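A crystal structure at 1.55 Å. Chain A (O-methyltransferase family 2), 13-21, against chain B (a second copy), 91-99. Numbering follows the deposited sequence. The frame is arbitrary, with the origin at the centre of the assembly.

Chain A (13-21) PPTDVTPIF
Chain B 91-99: TPLARNHLV

This is a mixed contact between two copies of one protein, in which a threonine of extended conformation in a loop is held by polar side chains of a short helix while valine covers the histidine ring and isoleucine packs against leucines of chain B. Chain B forms a short helix that begins at Pro B92 and includes His B97, capped by Thr B91 OG1, which accepts a weak bond from Ala B94 N at 3.3 Å. Chain A passes obliquely, in the same general sense as the helix, and turns into a helix that includes Thr A18 to Phe A21. In register, CA of Thr A15 lies 6.0 Å from CA of Leu B93, and CA of Val A17 lies 6.5 Å from CA of His B97.

CA-to-CB of Thr A15 (phi/psi -136/167, chi1 p) points toward chain B. Its OG1 accepts from Asn B96 ND2, an amide able to donate, at 3.0 Å and 160°, and is hydrogen-bonded to His B97 NE2 at 2.7 Å. A hydroxyl suits this place because it can serve two partners at once. Asn B96 and His B97 both have CA-to-CB toward chain A and chi1 m. His B97 NE2 also makes a weak bond to Thr A15 O at 3.3 Å (129°).

Val A17 (-73/-12, chi1 p), compact and branched, covers one imidazole face: its CB sits 3.6 Å from the His B97 ring centroid, 6° off the normal, a CH-pi contact. The longer Ile A20 (chi1 m, chi2 t) brings CD1 3.8 Å from Leu B93 CG and 4.2 Å from Leu B98 CG. Leu B93 (chi1 t, chi2 p) also brings CD1 within 3.4 Å of Asp A16 O.

CA-to-CB of Asp A16 (chi1 t) points away; its OD1 caps the turn, accepting from Thr A18 N at 3.0 Å and Thr A18 OG1 at 2.6 Å.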

# COMPACT_ATOMS: atom_id res chain seq x y z
N PRO A 13 5.84 -3.71 24.46
CA PRO A 13 5.19 -4.76 23.68
C PRO A 13 6.22 -5.76 23.20
O PRO A 13 7.39 -5.42 22.97
CB PRO A 13 4.53 -4.00 22.53
CG PRO A 13 5.06 -2.68 22.55
CD PRO A 13 5.66 -2.37 23.88
N PRO A 14 5.83 -7.03 23.06
CA PRO A 14 6.82 -8.08 22.75
C PRO A 14 7.29 -8.06 21.30
O PRO A 14 8.34 -8.63 21.00
CB PRO A 14 6.07 -9.37 23.07
CG PRO A 14 4.65 -9.03 22.87
CD PRO A 14 4.51 -7.59 23.37
N THR A 15 6.54 -7.43 20.40
CA THR A 15 6.95 -7.20 19.02
C THR A 15 6.59 -5.77 18.67
O THR A 15 5.82 -5.13 19.38
CB THR A 15 6.25 -8.16 18.03
OG1 THR A 15 4.84 -8.21 18.34
CG2 THR A 15 6.83 -9.57 18.16
N ASP A 16 7.13 -5.30 17.56
CA ASP A 16 6.93 -3.93 17.10
C ASP A 16 5.82 -3.94 16.05
O ASP A 16 5.99 -4.50 14.97
CB ASP A 16 8.22 -3.38 16.52
CG ASP A 16 8.13 -1.92 16.10
OD1 ASP A 16 7.05 -1.33 16.17
OD2 ASP A 16 9.16 -1.35 15.72
N VAL A 17 4.68 -3.32 16.38
CA VAL A 17 3.51 -3.29 15.51
C VAL A 17 3.70 -2.39 14.30
O VAL A 17 2.90 -2.44 13.35
CB VAL A 17 2.29 -2.83 16.34
CG1 VAL A 17 2.43 -1.35 16.72
CG2 VAL A 17 0.96 -3.09 15.58
N THR A 18 4.75 -1.57 14.30
CA THR A 18 4.88 -0.52 13.28
C THR A 18 4.72 -1.01 11.83
O THR A 18 3.98 -0.35 11.07
CB THR A 18 6.24 0.19 13.46
OG1 THR A 18 6.33 0.72 14.80
CG2 THR A 18 6.39 1.34 12.45
N PRO A 19 5.30 -2.13 11.40
CA PRO A 19 5.10 -2.53 9.99
C PRO A 19 3.65 -2.77 9.62
O PRO A 19 3.30 -2.65 8.45
CB PRO A 19 5.88 -3.85 9.86
CG PRO A 19 6.73 -3.90 11.09
CD PRO A 19 6.19 -3.03 12.14
N ILE A 20 2.80 -3.17 10.58
CA ILE A 20 1.39 -3.38 10.25
C ILE A 20 0.74 -2.04 9.90
O ILE A 20 -0.07 -1.96 8.96
CB ILE A 20 0.66 -4.09 11.40
CG1 ILE A 20 1.15 -5.54 11.51
CG2 ILE A 20 -0.87 -4.01 11.18
CD1 ILE A 20 0.74 -6.23 12.82
N PHE A 21 1.05 -0.98 10.65
CA PHE A 21 0.51 0.34 10.32
C PHE A 21 0.96 0.76 8.93
O PHE A 21 0.18 1.32 8.15
CB PHE A 21 0.98 1.40 11.35
CG PHE A 21 0.22 1.35 12.66
CD1 PHE A 21 -1.12 1.75 12.72
CD2 PHE A 21 0.83 0.96 13.81
CE1 PHE A 21 -1.83 1.70 13.93
CE2 PHE A 21 0.11 0.92 15.03
CZ PHE A 21 -1.21 1.27 15.08
N THR B 91 2.03 -15.81 13.10
CA THR B 91 3.32 -15.37 13.60
C THR B 91 3.11 -14.59 14.89
O THR B 91 2.00 -14.12 15.18
CB THR B 91 4.01 -14.47 12.60
OG1 THR B 91 3.22 -13.28 12.47
CG2 THR B 91 4.18 -15.15 11.21
N PRO B 92 4.17 -14.43 15.68
CA PRO B 92 4.05 -13.60 16.90
C PRO B 92 3.54 -12.19 16.61
O PRO B 92 2.70 -11.67 17.35
CB PRO B 92 5.49 -13.61 17.46
CG PRO B 92 6.01 -14.95 17.03
CD PRO B 92 5.46 -15.15 15.62
N LEU B 93 3.98 -11.59 15.50
CA LEU B 93 3.49 -10.26 15.13
C LEU B 93 1.97 -10.24 15.05
O LEU B 93 1.31 -9.36 15.63
CB LEU B 93 4.10 -9.87 13.79
CG LEU B 93 3.82 -8.45 13.36
CD1 LEU B 93 4.61 -7.53 14.29
CD2 LEU B 93 4.27 -8.26 11.92
N ALA B 94 1.38 -11.23 14.37
CA ALA B 94 -0.07 -11.28 14.28
C ALA B 94 -0.71 -11.64 15.62
O ALA B 94 -1.78 -11.10 15.98
CB ALA B 94 -0.51 -12.28 13.20
N ARG B 95 -0.14 -12.60 16.35
CA ARG B 95 -0.72 -13.01 17.63
C ARG B 95 -0.76 -11.84 18.59
O ARG B 95 -1.72 -11.69 19.36
CB ARG B 95 0.08 -14.16 18.24
CG ARG B 95 -0.71 -14.97 19.23
CD ARG B 95 0.04 -16.21 19.74
NE ARG B 95 0.61 -17.08 18.70
CZ ARG B 95 -0.04 -18.09 18.12
NH1 ARG B 95 0.60 -18.87 17.23
NH2 ARG B 95 -1.33 -18.31 18.39
N ASN B 96 0.27 -11.01 18.57
CA ASN B 96 0.36 -9.88 19.49
C ASN B 96 -0.52 -8.70 19.08
O ASN B 96 -0.99 -7.95 19.95
CB ASN B 96 1.82 -9.44 19.61
CG ASN B 96 2.67 -10.49 20.32
OD1 ASN B 96 2.17 -11.24 21.17
ND2 ASN B 96 3.96 -10.55 19.98
N HIS B 97 -0.73 -8.50 17.80
CA HIS B 97 -1.35 -7.24 17.39
C HIS B 97 -2.63 -7.39 16.61
O HIS B 97 -3.31 -6.38 16.39
CB HIS B 97 -0.34 -6.41 16.56
CG HIS B 97 0.97 -6.24 17.26
ND1 HIS B 97 1.07 -5.55 18.45
CD2 HIS B 97 2.22 -6.65 16.95
CE1 HIS B 97 2.33 -5.59 18.87
NE2 HIS B 97 3.05 -6.23 17.96
N LEU B 98 -2.98 -8.59 16.16
CA LEU B 98 -4.20 -8.73 15.36
C LEU B 98 -5.21 -9.67 16.00
O LEU B 98 -6.27 -9.90 15.42
CB LEU B 98 -3.86 -9.17 13.93
CG LEU B 98 -3.04 -8.11 13.17
CD1 LEU B 98 -2.68 -8.65 11.78
CD2 LEU B 98 -3.77 -6.77 13.08
N VAL B 99 -4.90 -10.20 17.16
CA VAL B 99 -5.85 -10.94 17.98
C VAL B 99 -6.54 -9.95 18.91
O VAL B 99 -5.89 -9.14 19.57
CB VAL B 99 -5.12 -12.04 18.75
CG1 VAL B 99 -6.02 -12.62 19.87
CG2 VAL B 99 -4.64 -13.11 17.75